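Side-chain contacts in alcohol oxidase (Myceliophthora thermophila, PDB 6F74), which binds FAD as a VAO-type flavoprotein and probably oxidises alcohol substrates with oxygen as electron acceptor: residues Ala47-Thr51 / Leu52-Lys56; Val130-Thr134 / Arg135-Thr139; Gly208-Gln211 / Trp212-Tyr216; Ile265-Ala268 / Asp269-Val273. All coordinates share one frame; numbering follows the deposited sequence.

All four contacts are local, each within one continuous run of residues, and they follow one another in series along the chain. Interactions 1 and 2 have centres about 11 Å apart and touch directly: K56 of the first forms a salt bridge with D137 of the second. Interaction 2 in turn touches interaction 4, centres about 13 Å apart, where I138 and T139 of helix 135-147 pack on M266. Interaction 3 stands apart, its centre about 18 Å from that of interaction 2, at the start of helix 212-221. Interactions 1 and 2 adjoin the mixed sheet that holds strands 57-59 and 128-131, and interaction 4 ends a hairpin of the antiparallel sheet, beside the FAD site.

Interaction 1 (Ala47-Thr51 / Leu52-Lys56); sequences AFDKT and LGKGK
F48 and L52 meet one helical turn apart, with the methyl CD1 of L52 over one face of the phenyl ring. This CH-pi contact puts L52 CD1 3.8 Å from the ring centroid and 14° off the ring normal. The F48 ring reaches this place because CG lies anti to the backbone N (chi1 176°), which swings the ring along the helix toward L52. L52 N also donates to F48 O at 3.0 Å, the ordinary helical bond. One residue on, G53 N gives a more bent bond to D49 O, also 3.0 Å. G53 then leaves the helix with positive phi, a conformation well suited to glycine, and opens a type II beta turn to K56.

D49 reaches from the last full turn of the helix to the chain that follows. Its OD1 accepts a hydrogen bond from L57 N and a weak one from G55 N at 3.1 Å, while D49 OD2 lies 3.6 Å from K54 CG. The carboxylate therefore ties the beta turn back to the helix that precedes it. On another side of the helix, T51 OG1 donates to A47 O at 2.8 Å; T51 N bonds the same oxygen from the opposite face of the carbonyl plane.

Helix 42-52 lies against helix 135-147 and strand 128-131: F48 stacks on F144 and touches V130, L52 packs on V130 and L140, and, just before strand 57-59, the backbone of K56 bonds that of N131 at the end of strand 128-131.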
loop_
_atom_site.group_PDB
_atom_site.type_symbol
_atom_site.label_atom_id
_atom_site.label_comp_id
_atom_site.label_asym_id
_atom_site.label_seq_id
_atom_site.Cartn_x
_atom_site.Cartn_y
_atom_site.Cartn_z
ATOM N N ALA A 47 -29.224 11.417 -17.870
ATOM C CA ALA A 47 -30.270 11.194 -16.855
ATOM C C ALA A 47 -29.693 10.704 -15.512
ATOM O O ALA A 47 -30.200 11.044 -14.445
ATOM C CB ALA A 47 -31.324 10.215 -17.370
ATOM N N PHE A 48 -28.633 9.905 -15.576
ATOM C CA PHE A 48 -27.962 9.410 -14.367
ATOM C C PHE A 48 -27.227 10.574 -13.664
ATOM O O PHE A 48 -27.272 10.709 -12.420
ATOM C CB PHE A 48 -27.057 8.212 -14.738
ATOM C CG PHE A 48 -26.237 7.655 -13.594
ATOM C CD1 PHE A 48 -26.784 7.417 -12.343
ATOM C CD2 PHE A 48 -24.875 7.361 -13.789
ATOM C CE1 PHE A 48 -26.004 6.907 -11.302
ATOM C CE2 PHE A 48 -24.100 6.843 -12.763
ATOM C CZ PHE A 48 -24.672 6.626 -11.505
ATOM N N ASP A 49 -26.595 11.448 -14.452
ATOM C CA ASP A 49 -25.972 12.673 -13.901
ATOM C C ASP A 49 -27.002 13.513 -13.135
ATOM O O ASP A 49 -26.714 13.977 -12.049
ATOM C CB ASP A 49 -25.298 13.514 -15.004
ATOM C CG ASP A 49 -24.485 14.693 -14.468
ATOM O OD1 ASP A 49 -23.753 14.559 -13.475
ATOM O OD2 ASP A 49 -24.574 15.788 -15.070
ATOM N N LYS A 50 -28.180 13.671 -13.717
ATOM C CA LYS A 50 -29.278 14.468 -13.137
ATOM C C LYS A 50 -29.917 13.879 -11.888
ATOM O O LYS A 50 -30.324 14.626 -11.015
ATOM C CB LYS A 50 -30.371 14.692 -14.160
ATOM C CG LYS A 50 -29.960 15.725 -15.222
ATOM C CD LYS A 50 -31.124 16.175 -16.116
ATOM C CE LYS A 50 -30.668 16.492 -17.563
ATOM N NZ LYS A 50 -31.712 17.213 -18.336
ATOM N N THR A 51 -30.067 12.561 -11.845
ATOM C CA THR A 51 -30.483 11.845 -10.634
ATOM C C THR A 51 -29.486 12.049 -9.497
ATOM O O THR A 51 -29.875 12.281 -8.337
ATOM C CB THR A 51 -30.620 10.338 -10.940
ATOM O OG1 THR A 51 -31.406 10.176 -12.111
ATOM C CG2 THR A 51 -31.273 9.574 -9.827
ATOM N N LEU A 52 -28.193 11.961 -9.816
ATOM C CA LEU A 52 -27.133 12.165 -8.818
ATOM C C LEU A 52 -27.120 13.592 -8.295
ATOM O O LEU A 52 -26.965 13.820 -7.107
ATOM C CB LEU A 52 -25.757 11.864 -9.399
ATOM C CG LEU A 52 -25.461 10.388 -9.676
ATOM C CD1 LEU A 52 -24.293 10.267 -10.665
ATOM C CD2 LEU A 52 -25.181 9.653 -8.365
ATOM N N GLY A 53 -27.306 14.539 -9.206
ATOM C CA GLY A 53 -27.036 15.944 -8.949
ATOM C C GLY A 53 -26.005 16.289 -10.000
ATOM O O GLY A 53 -24.883 15.771 -9.979
ATOM N N LYS A 54 -26.419 17.102 -10.951
ATOM C CA LYS A 54 -25.576 17.552 -12.060
ATOM C C LYS A 54 -24.177 17.911 -11.599
ATOM O O LYS A 54 -24.030 18.576 -10.572
ATOM C CB LYS A 54 -26.262 18.766 -12.720
ATOM C CG LYS A 54 -25.903 18.993 -14.166
ATOM C CD LYS A 54 -27.156 19.583 -14.893
ATOM C CE LYS A 54 -26.934 19.740 -16.375
ATOM N NZ LYS A 54 -25.679 20.503 -16.628
ATOM N N GLY A 55 -23.156 17.415 -12.314
ATOM C CA GLY A 55 -21.738 17.615 -11.954
ATOM C C GLY A 55 -21.057 16.434 -11.252
ATOM O O GLY A 55 -19.839 16.303 -11.334
ATOM N N LYS A 56 -21.828 15.571 -10.593
ATOM C CA LYS A 56 -21.244 14.407 -9.890
ATOM C C LYS A 56 -20.708 13.324 -10.825
ATOM O O LYS A 56 -19.754 12.651 -10.482
ATOM C CB LYS A 56 -22.240 13.827 -8.892
ATOM C CG LYS A 56 -22.481 14.751 -7.707
ATOM C CD LYS A 56 -23.606 14.216 -6.841
ATOM C CE LYS A 56 -24.031 15.188 -5.738
ATOM N NZ LYS A 56 -23.363 14.851 -4.498
#

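Interaction 2 (Val130-Thr134 / Arg135-Thr139). With NAG (2-acetamido-2-deoxy-beta-D-glucopyranose), chain J.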
loop_
_atom_site.group_PDB
_atom_site.type_symbol
_atom_site.label_atom_id
_atom_site.label_comp_id
_atom_site.label_asym_id
_atom_site.label_seq_id
_atom_site.Cartn_x
_atom_site.Cartn_y
_atom_site.Cartn_z
ATOM N N VAL A 130 -18.123 8.590 -10.620
ATOM C CA VAL A 130 -19.094 9.364 -9.833
ATOM C C VAL A 130 -18.355 9.949 -8.629
ATOM O O VAL A 130 -17.803 9.208 -7.812
ATOM C CB VAL A 130 -20.258 8.475 -9.390
ATOM C CG1 VAL A 130 -21.174 9.211 -8.423
ATOM C CG2 VAL A 130 -21.039 7.997 -10.605
ATOM N N ASN A 131 -18.315 11.276 -8.550
ATOM C CA ASN A 131 -17.759 11.978 -7.409
ATOM C C ASN A 131 -18.779 11.872 -6.263
ATOM O O ASN A 131 -19.609 12.762 -6.075
ATOM C CB ASN A 131 -17.448 13.447 -7.781
ATOM C CG ASN A 131 -16.976 14.268 -6.609
ATOM O OD1 ASN A 131 -16.601 13.721 -5.587
ATOM N ND2 ASN A 131 -17.001 15.596 -6.760
ATOM N N ALA A 132 -18.723 10.749 -5.540
ATOM C CA ALA A 132 -19.741 10.399 -4.550
ATOM C C ALA A 132 -19.425 11.046 -3.223
ATOM O O ALA A 132 -18.337 10.831 -2.691
ATOM C CB ALA A 132 -19.807 8.887 -4.380
ATOM N N SER A 133 -20.347 11.848 -2.710
ATOM C CA SER A 133 -20.205 12.500 -1.385
ATOM C C SER A 133 -21.317 12.176 -0.374
ATOM O O SER A 133 -21.253 12.634 0.744
ATOM C CB SER A 133 -20.066 14.035 -1.553
ATOM O OG SER A 133 -21.164 14.558 -2.280
ATOM N N THR A 134 -22.317 11.383 -0.759
ATOM C CA THR A 134 -23.388 10.946 0.140
ATOM C C THR A 134 -23.585 9.455 -0.049
ATOM O O THR A 134 -23.160 8.898 -1.051
ATOM C CB THR A 134 -24.719 11.633 -0.180
ATOM O OG1 THR A 134 -25.216 11.207 -1.472
ATOM C CG2 THR A 134 -24.594 13.150 -0.130
ATOM N N ARG A 135 -24.249 8.819 0.897
ATOM C CA ARG A 135 -24.673 7.425 0.744
ATOM C C ARG A 135 -25.613 7.212 -0.453
ATOM O O ARG A 135 -25.614 6.136 -1.037
ATOM C CB ARG A 135 -25.391 6.931 2.000
ATOM C CG ARG A 135 -24.476 6.736 3.179
ATOM C CD ARG A 135 -25.226 6.221 4.401
ATOM N NE ARG A 135 -24.269 5.935 5.476
ATOM C CZ ARG A 135 -24.464 5.139 6.537
ATOM N NH1 ARG A 135 -25.629 4.536 6.737
ATOM N NH2 ARG A 135 -23.472 4.965 7.400
ATOM N N GLU A 136 -26.389 8.238 -0.807
ATOM C CA GLU A 136 -27.346 8.139 -1.890
ATOM C C GLU A 136 -26.536 8.030 -3.203
ATOM O O GLU A 136 -26.804 7.179 -4.022
ATOM C CB GLU A 136 -28.303 9.324 -1.912
ATOM C CG GLU A 136 -29.321 9.351 -0.751
ATOM C CD GLU A 136 -28.679 9.585 0.606
ATOM O OE1 GLU A 136 -27.762 10.392 0.754
ATOM O OE2 GLU A 136 -29.046 8.922 1.580
ATOM N N ASP A 137 -25.528 8.885 -3.360
ATOM C CA ASP A 137 -24.589 8.794 -4.483
ATOM C C ASP A 137 -24.060 7.381 -4.666
ATOM O O ASP A 137 -24.044 6.848 -5.774
ATOM C CB ASP A 137 -23.376 9.710 -4.287
ATOM C CG ASP A 137 -23.738 11.191 -4.313
ATOM O OD1 ASP A 137 -24.816 11.547 -4.784
ATOM O OD2 ASP A 137 -22.903 12.014 -3.867
ATOM N N ILE A 138 -23.657 6.779 -3.555
ATOM C CA ILE A 138 -23.020 5.476 -3.568
ATOM C C ILE A 138 -24.053 4.414 -3.953
ATOM O O ILE A 138 -23.761 3.532 -4.788
ATOM C CB ILE A 138 -22.421 5.098 -2.200
ATOM C CG1 ILE A 138 -21.347 6.093 -1.766
ATOM C CG2 ILE A 138 -21.826 3.682 -2.232
ATOM C CD1 ILE A 138 -20.749 5.783 -0.414
ATOM N N THR A 139 -25.223 4.470 -3.313
ATOM C CA THR A 139 -26.312 3.547 -3.620
ATOM C C THR A 139 -26.657 3.612 -5.130
ATOM O O THR A 139 -26.792 2.572 -5.776
ATOM C CB THR A 139 -27.573 3.841 -2.774
ATOM O OG1 THR A 139 -27.315 3.525 -1.401
ATOM C CG2 THR A 139 -28.790 3.014 -3.228
HETATM C C1 NAG J . -16.638 16.605 -5.806
HETATM C C2 NAG J . -16.095 17.873 -6.436
HETATM C C3 NAG J . -15.689 18.830 -5.324
HETATM C C4 NAG J . -16.903 19.243 -4.504
HETATM C C5 NAG J . -17.505 17.974 -3.929
HETATM C C6 NAG J . -18.830 18.327 -3.243
HETATM C C7 NAG J . -14.892 17.516 -8.553
HETATM C C8 NAG J . -13.548 17.211 -9.145
HETATM N N2 NAG J . -14.907 17.589 -7.224
HETATM O O3 NAG J . -15.013 19.963 -5.867
HETATM O O4 NAG J . -16.519 20.184 -3.458
HETATM O O5 NAG J . -17.742 16.965 -4.945
HETATM O O6 NAG J . -19.468 17.122 -2.810
HETATM O O7 NAG J . -15.887 17.668 -9.243
#
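D137 and T134 hold one another across the start of helix 135-147 as a capping box. T134, at the N-cap, takes the amide of D137 on its hydroxyl: D137 N to T134 OG1 is 3.0 Å and almost straight at 175°. With chi1 at 67°, OG1 sits between the backbone N and the carbonyl carbon, within reach of the first helical amides, and E136 N adds a weak bond.

The return bond of the box runs from T134 N to D137 OD2 at 3.2 Å, from above the carboxylate plane. S133 N is an additional donor, meeting the anti lone pair of D137 OD2 at 2.8 Å. The same oxygen also forms a salt bridge with K56, so two amides and an ammonium group share it. The apolar part of the contact is A132 CB, which packs on D137 CB at 3.7 Å and on I138 CG1.

N131 carries the N-linked sugar, with ND2 bonded covalently to C1 of the N-acetylglucosamine. S133 OG lies 3.1 Å from O6 of this sugar and a long 3.5 Å from D137 OD2. N131 OD1 has a weak bond from S177 OG.

T134 OG1 thus takes helix amides, while D137 OD2 takes the amides of S133 and T134 just before the helix. With K56 and the positive end of the helix dipole close by, the buried D137 is probably stabilised as carboxylate.

Interaction 3 (Gly208-Gln211 / Trp212-Tyr216)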
loop_
_atom_site.group_PDB
_atom_site.type_symbol
_atom_site.label_atom_id
_atom_site.label_comp_id
_atom_site.label_asym_id
_atom_site.label_seq_id
_atom_site.Cartn_x
_atom_site.Cartn_y
_atom_site.Cartn_z
ATOM N N GLY A 208 -15.959 8.172 6.946
ATOM C CA GLY A 208 -15.755 8.570 5.561
ATOM C C GLY A 208 -14.460 7.996 5.013
ATOM O O GLY A 208 -13.659 7.431 5.753
ATOM N N ALA A 209 -14.266 8.145 3.700
ATOM C CA ALA A 209 -13.029 7.724 3.038
ATOM C C ALA A 209 -11.935 8.784 3.223
ATOM O O ALA A 209 -11.394 9.350 2.262
ATOM C CB ALA A 209 -13.275 7.486 1.582
ATOM N N TYR A 210 -11.613 9.033 4.495
ATOM C CA TYR A 210 -10.583 9.969 4.849
ATOM C C TYR A 210 -9.195 9.396 4.530
ATOM O O TYR A 210 -9.028 8.187 4.315
ATOM C CB TYR A 210 -10.724 10.363 6.319
ATOM C CG TYR A 210 -11.871 11.299 6.575
ATOM C CD1 TYR A 210 -11.712 12.682 6.415
ATOM C CD2 TYR A 210 -13.121 10.822 6.973
ATOM C CE1 TYR A 210 -12.745 13.560 6.637
ATOM C CE2 TYR A 210 -14.174 11.697 7.213
ATOM C CZ TYR A 210 -13.981 13.068 7.035
ATOM O OH TYR A 210 -15.018 13.958 7.277
ATOM N N GLN A 211 -8.229 10.293 4.465
ATOM C CA GLN A 211 -6.813 9.937 4.336
ATOM C C GLN A 211 -6.214 9.940 5.734
ATOM O O GLN A 211 -6.846 10.428 6.683
ATOM C CB GLN A 211 -6.116 10.910 3.412
ATOM C CG GLN A 211 -6.626 10.813 1.984
ATOM C CD GLN A 211 -6.213 12.019 1.151
ATOM O OE1 GLN A 211 -6.838 13.066 1.246
ATOM N NE2 GLN A 211 -5.181 11.869 0.315
ATOM N N TRP A 212 -5.032 9.342 5.880
ATOM C CA TRP A 212 -4.350 9.339 7.182
ATOM C C TRP A 212 -4.081 10.744 7.727
ATOM O O TRP A 212 -4.203 10.974 8.954
ATOM C CB TRP A 212 -3.072 8.502 7.163
ATOM C CG TRP A 212 -3.431 7.076 7.278
ATOM C CD1 TRP A 212 -3.289 6.125 6.337
ATOM C CD2 TRP A 212 -4.070 6.458 8.401
ATOM N NE1 TRP A 212 -3.796 4.927 6.801
ATOM C CE2 TRP A 212 -4.288 5.113 8.065
ATOM C CE3 TRP A 212 -4.479 6.916 9.654
ATOM C CZ2 TRP A 212 -4.886 4.212 8.936
ATOM C CZ3 TRP A 212 -5.074 6.012 10.528
ATOM C CH2 TRP A 212 -5.277 4.680 10.162
ATOM N N ARG A 213 -3.781 11.680 6.834
ATOM C CA ARG A 213 -3.558 13.058 7.251
ATOM C C ARG A 213 -4.726 13.556 8.120
ATOM O O ARG A 213 -4.512 14.133 9.167
ATOM C CB ARG A 213 -3.388 13.968 6.047
ATOM C CG ARG A 213 -2.789 15.302 6.444
ATOM C CD ARG A 213 -2.426 16.089 5.164
ATOM N NE ARG A 213 -1.172 15.593 4.552
ATOM C CZ ARG A 213 0.035 15.795 5.074
ATOM N NH1 ARG A 213 0.177 16.539 6.193
ATOM N NH2 ARG A 213 1.122 15.303 4.462
ATOM N N ASP A 214 -5.942 13.269 7.698
ATOM C CA ASP A 214 -7.155 13.785 8.355
ATOM C C ASP A 214 -7.331 13.139 9.725
ATOM O O ASP A 214 -7.699 13.798 10.695
ATOM C CB ASP A 214 -8.383 13.496 7.478
ATOM C CG ASP A 214 -8.205 13.956 6.030
ATOM O OD1 ASP A 214 -8.024 15.158 5.810
ATOM O OD2 ASP A 214 -8.227 13.119 5.088
ATOM N N VAL A 215 -7.042 11.842 9.791
ATOM C CA VAL A 215 -7.172 11.056 11.012
ATOM C C VAL A 215 -6.137 11.510 12.039
ATOM O O VAL A 215 -6.445 11.691 13.241
ATOM C CB VAL A 215 -7.045 9.545 10.712
ATOM C CG1 VAL A 215 -7.123 8.691 11.984
ATOM C CG2 VAL A 215 -8.148 9.119 9.771
ATOM N N TYR A 216 -4.931 11.748 11.552
ATOM C CA TYR A 216 -3.831 12.191 12.400
ATOM C C TYR A 216 -4.071 13.528 13.110
ATOM O O TYR A 216 -3.657 13.721 14.243
ATOM C CB TYR A 216 -2.555 12.280 11.547
ATOM C CG TYR A 216 -1.891 10.959 11.167
ATOM C CD1 TYR A 216 -2.227 9.734 11.770
ATOM C CD2 TYR A 216 -0.856 10.962 10.243
ATOM C CE1 TYR A 216 -1.578 8.562 11.438
ATOM C CE2 TYR A 216 -0.196 9.795 9.905
ATOM C CZ TYR A 216 -0.545 8.602 10.496
ATOM O OH TYR A 216 0.158 7.469 10.155
#
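At the N-terminus of helix 212-221, D214 in the first turn accepts from the N-cap residue Q211. D214 OD2 takes the amide of Q211 through its anti lone pair, with Q211 N to D214 OD2 at 2.9 Å and an angle of 154°. The torsion that allows this is chi1 of D214, -51°, which sets CG anti to the carbonyl carbon and directs the carboxylate back past the helix start. Q211 O accepts two weak bonds, from D214 N at 3.1 Å and V215 N at 3.4 Å.

Y210 also packs against D214. Its CD1 lies 3.6 Å from D214 CB, and D214 OD2 comes to the ring edge, in plane; the ring and carboxylate planes are 70° apart. The phenol OH bonds G181 N on strand 179-185.

This is the turn that leads from strand 203-208 into the helix within the flavin-binding part of the protein. A209 is the centre of an inverse gamma turn there, and Q211 runs extended beyond CG to give NE2 to S233 O. The amide side chain of Q211 lies about 4 Å from that of T157, an FAD-binding residue, at their nearest atoms. W212 places its indole edge-to-face with that of W240, another residue of the FAD site, while V215 CG2 lies 3.6 Å from Q211 O.

Interaction 4 (Ile265-Ala268 / Asp269-Val273)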
loop_
_atom_site.group_PDB
_atom_site.type_symbol
_atom_site.label_atom_id
_atom_site.label_comp_id
_atom_site.label_asym_id
_atom_site.label_seq_id
_atom_site.Cartn_x
_atom_site.Cartn_y
_atom_site.Cartn_z
ATOM N N ILE A 265 -20.526 -1.196 6.195
ATOM C CA ILE A 265 -20.224 -1.671 4.867
ATOM C C ILE A 265 -21.511 -1.834 4.080
ATOM O O ILE A 265 -22.462 -2.456 4.579
ATOM C CB ILE A 265 -19.504 -3.034 4.902
ATOM C CG1 ILE A 265 -18.199 -2.931 5.707
ATOM C CG2 ILE A 265 -19.176 -3.487 3.487
ATOM C CD1 ILE A 265 -17.464 -4.239 5.902
ATOM N N MET A 266 -21.526 -1.287 2.862
ATOM C CA MET A 266 -22.615 -1.494 1.912
ATOM C C MET A 266 -22.272 -2.705 1.045
ATOM O O MET A 266 -21.259 -2.729 0.330
ATOM C CB MET A 266 -22.843 -0.251 1.056
ATOM C CG MET A 266 -23.975 -0.402 0.032
ATOM S SD MET A 266 -24.363 1.092 -0.955
ATOM C CE MET A 266 -24.500 2.315 0.332
ATOM N N LEU A 267 -23.121 -3.720 1.125
ATOM C CA LEU A 267 -22.890 -4.956 0.391
ATOM C C LEU A 267 -23.294 -4.770 -1.062
ATOM O O LEU A 267 -23.953 -3.781 -1.393
ATOM C CB LEU A 267 -23.666 -6.117 1.037
ATOM C CG LEU A 267 -23.441 -6.387 2.530
ATOM C CD1 LEU A 267 -24.292 -7.552 3.009
ATOM C CD2 LEU A 267 -21.983 -6.659 2.834
ATOM N N ALA A 268 -22.897 -5.709 -1.928
ATOM C CA ALA A 268 -23.290 -5.694 -3.346
ATOM C C ALA A 268 -24.807 -5.609 -3.544
ATOM O O ALA A 268 -25.281 -5.002 -4.509
ATOM C CB ALA A 268 -22.753 -6.942 -4.033
ATOM N N ASP A 269 -25.563 -6.218 -2.635
ATOM C CA ASP A 269 -27.035 -6.155 -2.667
ATOM C C ASP A 269 -27.614 -4.835 -2.161
ATOM O O ASP A 269 -28.811 -4.669 -2.135
ATOM C CB ASP A 269 -27.642 -7.327 -1.884
ATOM C CG ASP A 269 -27.341 -7.258 -0.367
ATOM O OD1 ASP A 269 -26.925 -6.196 0.147
ATOM O OD2 ASP A 269 -27.508 -8.277 0.320
ATOM N N GLY A 270 -26.766 -3.897 -1.751
ATOM C CA GLY A 270 -27.211 -2.554 -1.387
ATOM C C GLY A 270 -27.469 -2.369 0.093
ATOM O O GLY A 270 -27.574 -1.231 0.525
ATOM N N ARG A 271 -27.565 -3.462 0.864
ATOM C CA ARG A 271 -27.723 -3.366 2.326
ATOM C C ARG A 271 -26.491 -2.795 3.000
ATOM O O ARG A 271 -25.345 -3.125 2.648
ATOM C CB ARG A 271 -28.033 -4.732 2.961
ATOM C CG ARG A 271 -29.375 -5.318 2.546
ATOM C CD ARG A 271 -29.621 -6.635 3.279
ATOM N NE ARG A 271 -28.654 -7.672 2.879
ATOM C CZ ARG A 271 -28.038 -8.525 3.711
ATOM N NH1 ARG A 271 -28.167 -8.434 5.051
ATOM N NH2 ARG A 271 -27.192 -9.423 3.207
ATOM N N ILE A 272 -26.734 -1.917 3.958
ATOM C CA ILE A 272 -25.698 -1.371 4.813
ATOM C C ILE A 272 -25.693 -2.178 6.096
ATOM O O ILE A 272 -26.691 -2.185 6.788
ATOM C CB ILE A 272 -25.913 0.125 5.107
ATOM C CG1 ILE A 272 -25.826 0.888 3.773
ATOM C CG2 ILE A 272 -24.861 0.621 6.085
ATOM C CD1 ILE A 272 -25.852 2.403 3.889
ATOM N N VAL A 273 -24.561 -2.842 6.398
ATOM C CA VAL A 273 -24.450 -3.719 7.569
ATOM C C VAL A 273 -23.295 -3.306 8.481
ATOM O O VAL A 273 -22.300 -2.716 8.023
ATOM C CB VAL A 273 -24.275 -5.205 7.205
ATOM C CG1 VAL A 273 -25.473 -5.725 6.415
ATOM C CG2 VAL A 273 -22.975 -5.459 6.454
#
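Chi1 of L267 (-55°) sets CG beside the backbone N, and R271 bends at chi3 (-66°), which together bring the guanidinium against a leucine methyl. L267 CD1 then rests over one face of this group, 3.5 Å from R271 NH2. D269 meets the same guanidinium at its edge, in plane. The salt bridge from R271 NE to D269 OD2 measures 2.9 Å; NH2 meets the syn lone pair of D269 OD2, while NE comes from above the carboxylate plane. The other oxygen, OD1, accepts the amide of R271 in an Asx turn. The flat group is thereby held both at its edge and over a face.

The chain reverses through a type I turn from L267 to G270, closed by G270 N to L267 O at 2.8 Å. Beyond it L267 N reaches R271 O, and I265 and V273 form an antiparallel hydrogen-bonded pair, with V273 N to I265 O at 2.8 Å. M266 and I272, between that pair and the turn, form a non-hydrogen-bonded pair; on their face of the sheet M266 CE touches I272 CD1 at 3.8 Å, and helix 135-147 covers M266. L267 CD2 meets V273 CG2 at 3.9 Å, and both residues pack on L283 of helix 281-287.

Together these contacts make the tight end of a beta hairpin between strands 260-266 and 272-276, part of the antiparallel sheet in the flavin-binding region, where I265 neighbours V297 of the FAD site.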